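Side-chain contacts in alpha-L-rhamnosidase (Aspergillus terreus, PDB 6GSZ), which probably hydrolyses terminal non-reducing alpha-L-rhamnose residues in alpha-L-rhamnosides: residues Gln176-Arg181 / Asn221-Thr226; Val234-Lys237 / Ser241-Tyr244; His608-Leu613 / Ser627-Trp632; Tyr690-Gly695 / Glu740-Met745. One frame throughout, in Å; residues are numbered along the deposited sequence. Where two conformers were deposited one is given.

Contact 1: residues Gln176-Arg181 / Asn221-Thr226. With NAG (2-acetamido-2-deoxy-beta-D-glucopyranose), chain B; MAN (alpha-D-mannopyranose), chain C.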
# COMPACT_ATOMS: atom_id res chain seq x y z
N GLN A 176 2.30 -12.05 4.97
CA GLN A 176 1.96 -12.83 3.78
C GLN A 176 0.90 -13.87 4.18
O GLN A 176 0.75 -14.18 5.37
CB GLN A 176 3.19 -13.50 3.16
CG GLN A 176 4.25 -12.48 2.70
CD GLN A 176 5.23 -12.07 3.79
OE1 GLN A 176 5.82 -12.95 4.47
NE2 GLN A 176 5.47 -10.78 4.00
N SER A 177 0.31 -14.52 3.18
CA SER A 177 -0.49 -15.71 3.36
C SER A 177 0.55 -16.82 3.56
O SER A 177 0.85 -17.59 2.66
CB SER A 177 -1.40 -15.97 2.17
OG SER A 177 -2.38 -14.94 2.07
N TYR A 178 1.02 -16.93 4.82
CA TYR A 178 2.28 -17.65 5.10
C TYR A 178 2.22 -19.13 4.74
O TYR A 178 3.28 -19.70 4.44
CB TYR A 178 2.62 -17.58 6.59
CG TYR A 178 2.81 -16.20 7.14
CD1 TYR A 178 3.86 -15.38 6.75
CD2 TYR A 178 1.94 -15.70 8.11
CE1 TYR A 178 4.08 -14.15 7.35
CE2 TYR A 178 2.14 -14.47 8.71
CZ TYR A 178 3.20 -13.68 8.33
OH TYR A 178 3.39 -12.47 8.96
N GLN A 179 1.04 -19.75 4.78
CA GLN A 179 0.99 -21.19 4.44
C GLN A 179 1.28 -21.45 2.95
O GLN A 179 1.50 -22.61 2.58
CB GLN A 179 -0.33 -21.85 4.85
CG GLN A 179 -1.57 -21.53 4.03
CD GLN A 179 -2.31 -20.28 4.42
OE1 GLN A 179 -1.72 -19.20 4.67
NE2 GLN A 179 -3.63 -20.45 4.46
N TYR A 180 1.16 -20.40 2.12
CA TYR A 180 1.45 -20.47 0.69
C TYR A 180 2.78 -19.78 0.34
O TYR A 180 3.53 -20.29 -0.48
CB TYR A 180 0.32 -19.83 -0.11
CG TYR A 180 -1.01 -20.47 0.12
CD1 TYR A 180 -1.23 -21.77 -0.28
CD2 TYR A 180 -2.06 -19.78 0.72
CE1 TYR A 180 -2.45 -22.38 -0.09
CE2 TYR A 180 -3.27 -20.41 0.96
CZ TYR A 180 -3.48 -21.69 0.51
OH TYR A 180 -4.64 -22.36 0.72
N ARG A 181 3.03 -18.63 0.95
CA ARG A 181 4.15 -17.77 0.55
C ARG A 181 4.64 -17.07 1.81
O ARG A 181 3.82 -16.50 2.54
CB ARG A 181 3.70 -16.76 -0.51
CG ARG A 181 4.81 -15.89 -1.09
CD ARG A 181 4.30 -14.95 -2.14
NE ARG A 181 3.46 -13.91 -1.55
CZ ARG A 181 3.87 -12.74 -1.03
NH1 ARG A 181 5.11 -12.27 -1.27
NH2 ARG A 181 2.99 -12.04 -0.28
N ASN A 221 -2.52 -17.69 17.32
CA ASN A 221 -1.88 -18.93 16.83
C ASN A 221 -2.46 -19.37 15.49
O ASN A 221 -2.65 -20.58 15.25
CB ASN A 221 -1.96 -20.04 17.89
CG ASN A 221 -1.28 -19.64 19.17
OD1 ASN A 221 -0.19 -19.06 19.12
ND2 ASN A 221 -1.89 -19.98 20.31
N ILE A 222 -2.68 -18.40 14.59
CA ILE A 222 -3.40 -18.71 13.36
C ILE A 222 -2.54 -19.60 12.44
O ILE A 222 -3.03 -20.58 11.82
CB ILE A 222 -3.85 -17.42 12.64
CG1 ILE A 222 -4.92 -16.71 13.49
CG2 ILE A 222 -4.39 -17.72 11.25
CD1 ILE A 222 -5.28 -15.31 13.02
N TYR A 223 -1.26 -19.24 12.31
CA TYR A 223 -0.35 -19.92 11.39
C TYR A 223 0.54 -20.95 12.08
O TYR A 223 1.06 -21.88 11.46
CB TYR A 223 0.52 -18.91 10.63
CG TYR A 223 -0.31 -17.99 9.78
CD1 TYR A 223 -0.67 -18.35 8.49
CD2 TYR A 223 -0.77 -16.77 10.26
CE1 TYR A 223 -1.42 -17.51 7.69
CE2 TYR A 223 -1.54 -15.93 9.46
CZ TYR A 223 -1.87 -16.30 8.18
OH TYR A 223 -2.58 -15.43 7.38
N GLY A 224 0.68 -20.81 13.41
CA GLY A 224 1.51 -21.65 14.28
C GLY A 224 1.37 -21.10 15.67
O GLY A 224 0.81 -20.05 15.88
N ASP A 225 1.91 -21.85 16.64
CA ASP A 225 1.75 -21.45 18.04
C ASP A 225 3.09 -21.21 18.71
O ASP A 225 3.11 -21.05 19.95
CB ASP A 225 0.96 -22.48 18.84
CG ASP A 225 1.61 -23.83 19.02
OD1 ASP A 225 2.72 -24.05 18.52
OD2 ASP A 225 1.01 -24.62 19.78
N THR A 226 4.20 -21.22 17.96
CA THR A 226 5.56 -21.19 18.52
C THR A 226 6.43 -20.18 17.75
O THR A 226 6.46 -20.20 16.52
CB THR A 226 6.18 -22.59 18.52
OG1 THR A 226 5.34 -23.47 19.28
CG2 THR A 226 7.56 -22.58 19.16
C1 NAG B . -7.94 -24.84 2.60
C2 NAG B . -6.89 -24.75 3.72
C3 NAG B . -7.22 -25.69 4.85
C4 NAG B . -8.62 -25.45 5.38
C5 NAG B . -9.59 -25.53 4.21
C6 NAG B . -11.00 -25.14 4.66
C7 NAG B . -4.51 -24.18 3.39
C8 NAG B . -3.22 -24.66 2.78
N2 NAG B . -5.56 -25.03 3.24
O3 NAG B . -6.28 -25.49 5.90
O4 NAG B . -8.87 -26.48 6.32
O5 NAG B . -9.19 -24.56 3.22
O6 NAG B . -10.97 -23.87 5.38
O7 NAG B . -4.62 -23.09 3.97
C1 MAN C . -8.46 -23.37 17.14
C2 MAN C . -8.87 -22.15 17.96
C3 MAN C . -8.56 -20.86 17.21
C4 MAN C . -7.08 -20.87 16.75
C5 MAN C . -6.80 -22.13 15.92
C6 MAN C . -5.36 -22.09 15.38
O2 MAN C . -8.19 -22.17 19.22
O3 MAN C . -8.86 -19.77 18.04
O4 MAN C . -6.74 -19.79 15.88
O5 MAN C . -7.09 -23.29 16.72
O6 MAN C . -4.59 -22.16 16.56
O HOH W 1 -3.24 -16.81 5.07
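Y178 and Y223 mark the nearest approach of the two irregular backbones, with 7.2 Å between their CA atoms, so the segments touch through side chains. In 176-181 the chain makes an inverse gamma turn centred on S177, whose O accepts from both Y180 N and R181 N. Just after the turn, the CB of Y178 points toward 221-226. There the two rings form an edge-to-face (T-shaped) pair, with centroids 4.8 Å apart and planes at 88°. Y178 CD2 does the touching: it sits over the centre of the Y223 ring, 3.6 Å from Y223 CG. The other face of Y223 carries CG2 of its own neighbour I222.

Q179 comes to the edge of the same ring, its OE1 in the ring plane and 3.5 Å from Y223 CE1. One water joins Q179 OE1 (2.9 Å) to Y223 OH (2.8 Å), and the hydroxyl also bonds W175 NE1. The bend at chi2 (-85°) brings the Q179 amide back toward Y223, while its NE2 gives an almost straight bond (173°) to O7 of a glycan N-acetylglucosamine. S177 and R181 meet E501 and D497 of helix 488-503. The contact thus joins two loops of the rhamnosidase N-terminal domain, of the galactose-binding-like clan, beside helix 488-503 of the catalytic domain and an attached glycan.

Contact 2: residues Val234-Lys237 / Ser241-Tyr244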
# COMPACT_ATOMS: atom_id res chain seq x y z
N VAL A 234 26.11 -16.02 5.19
CA VAL A 234 27.05 -16.52 4.20
C VAL A 234 28.18 -15.50 4.09
O VAL A 234 27.93 -14.34 3.70
CB VAL A 234 26.37 -16.74 2.84
CG1 VAL A 234 27.35 -17.37 1.87
CG2 VAL A 234 25.12 -17.61 2.95
N VAL A 235 29.41 -15.92 4.36
CA VAL A 235 30.58 -15.07 4.25
C VAL A 235 31.42 -15.57 3.07
O VAL A 235 31.70 -16.76 2.98
CB VAL A 235 31.41 -15.10 5.56
CG1 VAL A 235 32.62 -14.19 5.45
CG2 VAL A 235 30.58 -14.75 6.78
N THR A 236 31.70 -14.67 2.13
CA THR A 236 32.54 -15.00 0.99
C THR A 236 33.98 -14.57 1.31
O THR A 236 34.25 -13.41 1.55
CB THR A 236 32.07 -14.29 -0.28
OG1 THR A 236 30.72 -14.71 -0.50
CG2 THR A 236 32.94 -14.60 -1.48
N LYS A 237 34.87 -15.55 1.31
CA LYS A 237 36.26 -15.33 1.60
C LYS A 237 36.97 -14.80 0.36
O LYS A 237 36.46 -14.85 -0.77
CB LYS A 237 36.87 -16.63 2.12
CG LYS A 237 36.42 -17.00 3.52
CD LYS A 237 36.91 -18.36 3.93
CE LYS A 237 36.08 -19.49 3.37
NZ LYS A 237 36.83 -20.78 3.36
N SER A 241 35.69 -18.97 -1.77
CA SER A 241 35.01 -19.99 -1.01
C SER A 241 34.16 -19.31 0.06
O SER A 241 34.34 -18.12 0.36
CB SER A 241 35.96 -20.98 -0.40
OG SER A 241 36.75 -20.37 0.61
N LYS A 242 33.23 -20.08 0.63
CA LYS A 242 32.21 -19.51 1.50
C LYS A 242 32.16 -20.23 2.85
O LYS A 242 32.31 -21.47 2.94
CB LYS A 242 30.84 -19.53 0.81
CG LYS A 242 30.78 -18.66 -0.43
CD LYS A 242 29.45 -18.55 -1.16
CE LYS A 242 29.67 -17.78 -2.45
NZ LYS A 242 28.42 -17.14 -2.94
N LEU A 243 31.85 -19.44 3.87
CA LEU A 243 31.48 -19.91 5.21
C LEU A 243 29.96 -19.74 5.38
O LEU A 243 29.41 -18.71 5.02
CB LEU A 243 32.29 -19.08 6.21
CG LEU A 243 31.94 -19.15 7.70
CD1 LEU A 243 32.18 -20.54 8.29
CD2 LEU A 243 32.76 -18.12 8.47
N TYR A 244 29.31 -20.77 5.92
CA TYR A 244 27.85 -20.81 6.17
C TYR A 244 27.58 -20.92 7.67
O TYR A 244 28.04 -21.86 8.30
CB TYR A 244 27.21 -22.00 5.47
CG TYR A 244 27.39 -21.93 3.98
CD1 TYR A 244 28.50 -22.49 3.35
CD2 TYR A 244 26.45 -21.30 3.20
CE1 TYR A 244 28.66 -22.40 1.99
CE2 TYR A 244 26.60 -21.19 1.83
CZ TYR A 244 27.72 -21.73 1.23
OH TYR A 244 27.85 -21.66 -0.11
O HOH W 2 29.96 -14.19 -3.04
O HOH W 3 34.99 -22.61 2.66
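The ring of Y244 takes both methyls of V234 against its CD2-CE2 side: V234 CG1 lies 3.9 Å from Y244 CE2, and V234 CG2 is equally near Y244 CD2. H112, outside the hairpin, also stacks on Y244. V234 and Y244 form a non-hydrogen-bonded antiparallel pair, and their side chains run side by side in the same direction. K242 and T236 make the next such pair on this face. With CG anti to the carbonyl carbon (chi1 -64°) and the rest extended, K242 passes alongside T236 and reaches V234, its CD 3.9 Å from V234 CG1. A water hydrogen-bonded to T236 OG1 also accepts a weak bond from K242 NZ.

On the other face, V235 and L243 meet at their CB atoms, 4.1 Å apart. Their backbones are a hydrogen-bonded pair, V235 N to L243 O (2.9 Å) and L243 N to V235 O (2.8 Å).

Toward the turn, K237 N bonds S241 O. The K237 chain bends at chi3 (-81°) and returns over S241, where NZ gives a 2.8 Å bond to S241 OG; that hydroxyl also bonds D239 in the turn. A second water accepts from K237 NZ and donates to K242 O. Strand axes at 160°, in continuous antiparallel register across a four-residue connection, 238-241, identify a beta hairpin, with strand 242-246 at the outer edge of a sheet whose next strand inward from 228-237 is 144-154.

Contact 3: residues His608-Leu613 / Ser627-Trp632. With NAG (2-acetamido-2-deoxy-beta-D-glucopyranose), chain D; NAG (2-acetamido-2-deoxy-beta-D-glucopyranose), chain E.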
# COMPACT_ATOMS: atom_id res chain seq x y z
N HIS A 608 -19.33 -4.93 -15.05
CA HIS A 608 -18.04 -4.23 -15.07
C HIS A 608 -16.87 -5.25 -15.09
O HIS A 608 -15.87 -5.10 -15.82
CB HIS A 608 -17.95 -3.23 -13.92
CG HIS A 608 -16.66 -2.51 -13.87
ND1 HIS A 608 -16.18 -1.77 -14.92
CD2 HIS A 608 -15.81 -2.37 -12.84
CE1 HIS A 608 -15.03 -1.22 -14.55
NE2 HIS A 608 -14.80 -1.56 -13.24
N SER A 609 -16.93 -6.28 -14.22
CA SER A 609 -15.88 -7.28 -14.24
C SER A 609 -15.80 -8.03 -15.58
O SER A 609 -14.71 -8.42 -16.02
CB SER A 609 -16.07 -8.24 -13.09
OG SER A 609 -15.46 -7.74 -11.91
N THR A 610 -16.97 -8.31 -16.17
CA THR A 610 -16.99 -9.01 -17.44
C THR A 610 -16.33 -8.16 -18.53
O THR A 610 -15.57 -8.70 -19.37
CB THR A 610 -18.43 -9.43 -17.81
OG1 THR A 610 -18.98 -10.16 -16.70
CG2 THR A 610 -18.48 -10.26 -19.08
N ASP A 611 -16.60 -6.85 -18.48
CA ASP A 611 -16.04 -5.89 -19.42
C ASP A 611 -14.50 -5.81 -19.24
O ASP A 611 -13.70 -5.93 -20.19
CB ASP A 611 -16.67 -4.53 -19.16
CG ASP A 611 -16.37 -3.46 -20.18
OD1 ASP A 611 -16.27 -3.79 -21.36
OD2 ASP A 611 -16.31 -2.29 -19.76
N MET A 612 -14.08 -5.70 -17.96
CA MET A 612 -12.65 -5.64 -17.67
C MET A 612 -11.97 -6.92 -18.13
O MET A 612 -10.84 -6.88 -18.70
CB MET A 612 -12.35 -5.41 -16.19
CG MET A 612 -12.61 -3.98 -15.70
SD MET A 612 -12.09 -3.73 -14.00
CE MET A 612 -13.26 -4.69 -13.04
N LEU A 613 -12.61 -8.07 -17.90
CA LEU A 613 -12.00 -9.35 -18.28
C LEU A 613 -11.90 -9.48 -19.83
O LEU A 613 -10.91 -9.99 -20.32
CB LEU A 613 -12.76 -10.51 -17.62
CG LEU A 613 -12.17 -11.91 -17.88
CD1 LEU A 613 -10.72 -12.01 -17.36
CD2 LEU A 613 -13.06 -12.94 -17.23
N SER A 627 -13.59 -12.60 -27.13
CA SER A 627 -14.90 -12.65 -27.78
C SER A 627 -15.97 -13.21 -26.85
O SER A 627 -17.10 -12.70 -26.84
CB SER A 627 -14.85 -13.44 -29.06
OG SER A 627 -14.22 -12.68 -30.07
N ASN A 628 -15.63 -14.25 -26.06
CA ASN A 628 -16.55 -14.87 -25.16
C ASN A 628 -17.06 -13.83 -24.17
O ASN A 628 -18.27 -13.70 -23.94
CB ASN A 628 -15.85 -15.96 -24.37
CG ASN A 628 -16.77 -16.77 -23.49
OD1 ASN A 628 -17.85 -17.19 -23.89
ND2 ASN A 628 -16.34 -16.98 -22.26
N TYR A 629 -16.14 -13.08 -23.54
CA TYR A 629 -16.58 -12.12 -22.51
C TYR A 629 -17.30 -10.92 -23.11
O TYR A 629 -18.21 -10.38 -22.48
CB TYR A 629 -15.41 -11.75 -21.60
CG TYR A 629 -14.90 -12.94 -20.82
CD1 TYR A 629 -15.75 -13.69 -20.02
CD2 TYR A 629 -13.60 -13.39 -20.96
CE1 TYR A 629 -15.33 -14.85 -19.38
CE2 TYR A 629 -13.14 -14.53 -20.31
CZ TYR A 629 -14.03 -15.28 -19.55
OH TYR A 629 -13.60 -16.41 -18.92
N THR A 630 -16.94 -10.55 -24.36
CA THR A 630 -17.68 -9.51 -25.07
C THR A 630 -19.14 -9.96 -25.26
O THR A 630 -20.10 -9.15 -25.05
CB THR A 630 -16.96 -9.16 -26.37
OG1 THR A 630 -15.68 -8.61 -26.08
CG2 THR A 630 -17.72 -8.16 -27.22
N GLU A 631 -19.31 -11.22 -25.67
CA GLU A 631 -20.64 -11.85 -25.92
C GLU A 631 -21.45 -11.88 -24.61
O GLU A 631 -22.63 -11.53 -24.55
CB GLU A 631 -20.48 -13.27 -26.49
CG GLU A 631 -20.03 -13.29 -27.96
CD GLU A 631 -19.63 -14.62 -28.59
OE1 GLU A 631 -19.86 -15.71 -27.96
OE2 GLU A 631 -19.08 -14.58 -29.73
N TRP A 632 -20.83 -12.40 -23.55
CA TRP A 632 -21.49 -12.47 -22.22
C TRP A 632 -21.86 -11.06 -21.75
O TRP A 632 -22.95 -10.86 -21.22
CB TRP A 632 -20.58 -13.15 -21.18
CG TRP A 632 -20.66 -14.64 -21.19
CD1 TRP A 632 -20.09 -15.52 -22.06
CD2 TRP A 632 -21.44 -15.44 -20.30
NE1 TRP A 632 -20.46 -16.80 -21.77
CE2 TRP A 632 -21.29 -16.78 -20.69
CE3 TRP A 632 -22.22 -15.14 -19.18
CZ2 TRP A 632 -21.90 -17.84 -20.00
CZ3 TRP A 632 -22.82 -16.18 -18.51
CH2 TRP A 632 -22.67 -17.50 -18.92
C1 NAG D . -16.93 -17.87 -21.35
C2 NAG D . -15.82 -18.91 -21.01
C3 NAG D . -16.41 -20.07 -20.21
C4 NAG D . -17.21 -19.52 -19.01
C5 NAG D . -18.13 -18.38 -19.38
C6 NAG D . -18.74 -17.67 -18.16
C7 NAG D . -14.00 -18.93 -22.60
C8 NAG D . -13.41 -19.50 -23.85
N2 NAG D . -15.15 -19.43 -22.18
O3 NAG D . -15.37 -20.95 -19.78
O4 NAG D . -18.09 -20.53 -18.47
O5 NAG D . -17.48 -17.37 -20.18
O6 NAG D . -17.79 -16.78 -17.54
O7 NAG D . -13.45 -17.96 -22.03
C1 NAG E . -13.16 -2.00 -22.58
C2 NAG E . -13.44 -0.74 -21.78
C3 NAG E . -14.60 0.04 -22.42
C4 NAG E . -14.33 0.25 -23.90
C5 NAG E . -13.99 -1.07 -24.57
C6 NAG E . -13.62 -0.92 -26.05
C7 NAG E . -13.08 -0.57 -19.37
C8 NAG E . -13.56 -1.05 -18.03
N2 NAG E . -13.74 -1.07 -20.42
O3 NAG E . -14.74 1.29 -21.76
O4 NAG E . -15.56 0.74 -24.47
O5 NAG E . -12.86 -1.65 -23.89
O6 NAG E . -12.47 -0.05 -26.22
O7 NAG E . -12.15 0.19 -19.49
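Y629 bridges the two helices, and its side chain can be followed outward from the backbone. CB lies 3.8 Å from T610 O, at the point where the helices come nearest, with T610 and Y629 CA atoms 6.0 Å apart. Beyond CB the ring reaches across to L613. From CG through CD2 and CE2 to CZ, one face rests on the leucine: L613 CG is 3.7 Å from Y629 CE2, and L613 CD2 is 3.4 Å from Y629 CZ. L613 CD2 lies over the centre of the Y629 ring, 3.5 Å from its centroid and 14° off the normal, a CH-pi contact. The opposite face has N628 ND2 above it toward the rim. Y629 CE1 meets sugar atoms, 3.4 Å from O5 of the N-acetylglucosamine bonded to N628 ND2. At the tip, OH is hydrogen-bonded to D560 and K556 of helix 545-562.

T610 adds its methyl, CG2 being 3.4 Å from Y629 O and also near W632 CB, while its OG1 turns back to L606 O of its own helix. The W632 indole has C6 of the same sugar over one face.

Chemically, then, the antiparallel helices (axes 154° apart and 8.5 Å at closest approach) meet through apolar and CH-pi packing, whereas the hydroxyls of T610 and Y629 are satisfied elsewhere; the aromatic rings on 627-632 also bed the first sugar of the glycan.

Contact 4: residues Tyr690-Gly695 / Glu740-Met745; sequences YKVGTG and ERWDSM
W742 projects its indole from loop 740-745 toward loop 690-695, meeting V692 with its face and T694 with its N-H. The tryptophan's first torsion (chi1 -63°) sets CG beside its backbone N, and chi2 of 109° turns the ring so that one face is presented to V692, which comes from the opposite direction. V692 was modelled in two conformers; in the one described, V692 CG2 occupies the position between backbone N and carbonyl carbon and makes a CH-pi contact with the indole, 3.4 Å from the centroid of the six-membered ring and nearly over its centre. V692 CG1 lies farther out, 4.2 Å from W742 CH2.

The hydrogen bond rests on the main chain instead. W742 NE1 donates to T694 O over 3.0 Å, with an N-H...O angle of 151° and the acceptor tilted modestly from the ring plane. T694 keeps its own hydroxyl for T699, at the start of helix 699-708. Both segments are loops linking helices of the six-hairpin glycosidase domain, the (alpha/alpha)6-barrel fold of this family, and E740, two residues before W742, belongs to the glucose-binding pocket seen in this structure.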
# COMPACT_ATOMS: atom_id res chain seq x y z
N TYR A 690 -26.04 19.16 -2.75
CA TYR A 690 -24.72 18.72 -3.21
C TYR A 690 -23.98 17.84 -2.19
O TYR A 690 -22.79 17.60 -2.34
CB TYR A 690 -23.83 19.89 -3.65
CG TYR A 690 -24.39 20.61 -4.85
CD1 TYR A 690 -24.16 20.16 -6.14
CD2 TYR A 690 -25.20 21.74 -4.71
CE1 TYR A 690 -24.68 20.80 -7.26
CE2 TYR A 690 -25.73 22.39 -5.82
CZ TYR A 690 -25.45 21.93 -7.09
OH TYR A 690 -25.92 22.57 -8.22
N LYS A 691 -24.70 17.32 -1.21
CA LYS A 691 -24.11 16.39 -0.24
C LYS A 691 -23.97 15.02 -0.89
O LYS A 691 -24.81 14.57 -1.69
CB LYS A 691 -24.98 16.30 1.01
CG LYS A 691 -25.07 17.60 1.78
CD LYS A 691 -26.09 17.60 2.89
CE LYS A 691 -25.99 18.87 3.72
NZ LYS A 691 -27.20 19.71 3.57
N VAL A 692 -22.89 14.34 -0.54
CA VAL A 692 -22.58 13.02 -1.11
C VAL A 692 -23.63 12.03 -0.65
O VAL A 692 -24.06 12.06 0.53
CB VAL A 692 -21.18 12.52 -0.70
CG1 VAL A 692 -20.11 13.54 -0.96
CG2 VAL A 692 -21.15 12.08 0.75
N GLY A 693 -24.02 11.13 -1.54
CA GLY A 693 -25.05 10.17 -1.28
C GLY A 693 -24.65 8.72 -1.55
O GLY A 693 -25.47 7.85 -1.45
N THR A 694 -23.36 8.52 -1.81
CA THR A 694 -22.79 7.21 -2.18
C THR A 694 -22.08 6.55 -0.98
O THR A 694 -21.45 7.23 -0.21
CB THR A 694 -21.83 7.41 -3.35
OG1 THR A 694 -20.88 8.44 -3.01
CG2 THR A 694 -22.52 7.78 -4.65
N GLY A 695 -22.11 5.21 -0.97
CA GLY A 695 -21.23 4.41 -0.13
C GLY A 695 -20.02 3.91 -0.91
O GLY A 695 -19.59 4.52 -1.89
N GLU A 740 -13.62 6.45 7.84
CA GLU A 740 -14.41 5.31 7.38
C GLU A 740 -15.82 5.73 6.98
O GLU A 740 -16.31 5.32 5.92
CB GLU A 740 -14.44 4.29 8.50
CG GLU A 740 -15.23 3.02 8.25
CD GLU A 740 -15.16 2.00 9.37
OE1 GLU A 740 -15.06 2.41 10.55
OE2 GLU A 740 -15.24 0.78 9.02
N ARG A 741 -16.50 6.42 7.90
CA ARG A 741 -17.83 6.91 7.69
C ARG A 741 -17.77 8.39 7.29
O ARG A 741 -16.92 9.14 7.77
CB ARG A 741 -18.61 6.87 8.99
CG ARG A 741 -18.73 5.49 9.60
CD ARG A 741 -19.34 5.56 10.99
NE ARG A 741 -19.70 4.24 11.52
CZ ARG A 741 -20.80 3.55 11.18
NH1 ARG A 741 -21.75 4.08 10.39
NH2 ARG A 741 -20.95 2.32 11.65
N TRP A 742 -18.72 8.82 6.46
CA TRP A 742 -18.82 10.26 6.18
C TRP A 742 -18.87 11.02 7.52
O TRP A 742 -18.21 12.08 7.72
CB TRP A 742 -20.04 10.56 5.29
CG TRP A 742 -19.92 9.93 3.93
CD1 TRP A 742 -20.62 8.89 3.43
CD2 TRP A 742 -19.03 10.34 2.90
NE1 TRP A 742 -20.21 8.59 2.15
CE2 TRP A 742 -19.21 9.45 1.82
CE3 TRP A 742 -18.04 11.33 2.82
CZ2 TRP A 742 -18.52 9.61 0.63
CZ3 TRP A 742 -17.35 11.47 1.63
CH2 TRP A 742 -17.57 10.59 0.57
N ASP A 743 -19.59 10.43 8.48
CA ASP A 743 -19.84 11.05 9.79
C ASP A 743 -19.15 10.26 10.92
O ASP A 743 -19.77 10.03 11.96
CB ASP A 743 -21.36 11.17 10.06
CG ASP A 743 -22.14 9.86 9.94
OD1 ASP A 743 -21.54 8.82 9.53
OD2 ASP A 743 -23.36 9.89 10.14
N SER A 744 -17.88 9.86 10.77
CA SER A 744 -17.22 9.15 11.87
C SER A 744 -17.28 10.02 13.12
O SER A 744 -17.38 9.50 14.24
CB SER A 744 -15.80 8.76 11.55
OG SER A 744 -15.74 7.57 10.75
N MET A 745 -17.13 11.35 12.95
CA MET A 745 -17.43 12.32 14.04
C MET A 745 -18.67 13.14 13.63
O MET A 745 -18.77 13.54 12.46
CB MET A 745 -16.26 13.28 14.27
CG MET A 745 -16.44 14.25 15.44
SD MET A 745 -14.87 15.11 15.83
CE MET A 745 -13.98 13.76 16.62

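Contacts 3 and 4 are buried and lie in the same helical catalytic domain, about 32 Å apart between centres, yet join different elements: helices in contact 3, inter-helix loops in contact 4. Contacts 1 and 2 belong to the N-terminal domain and are only partly buried; contact 2 is the outermost, about 36 Å from the chain centre. Their chemistry follows: regular backbone hydrogen bonding dominates the hairpin, aromatic edge-to-face packing plus a water bridge serves the loops of contact 1, and CH-pi contacts mark both catalytic-domain sites, with an indole N-H bond added in contact 4. Glycan sugars border contacts 1, 3 and 4, and in contact 3 one packs directly on the aromatic rings.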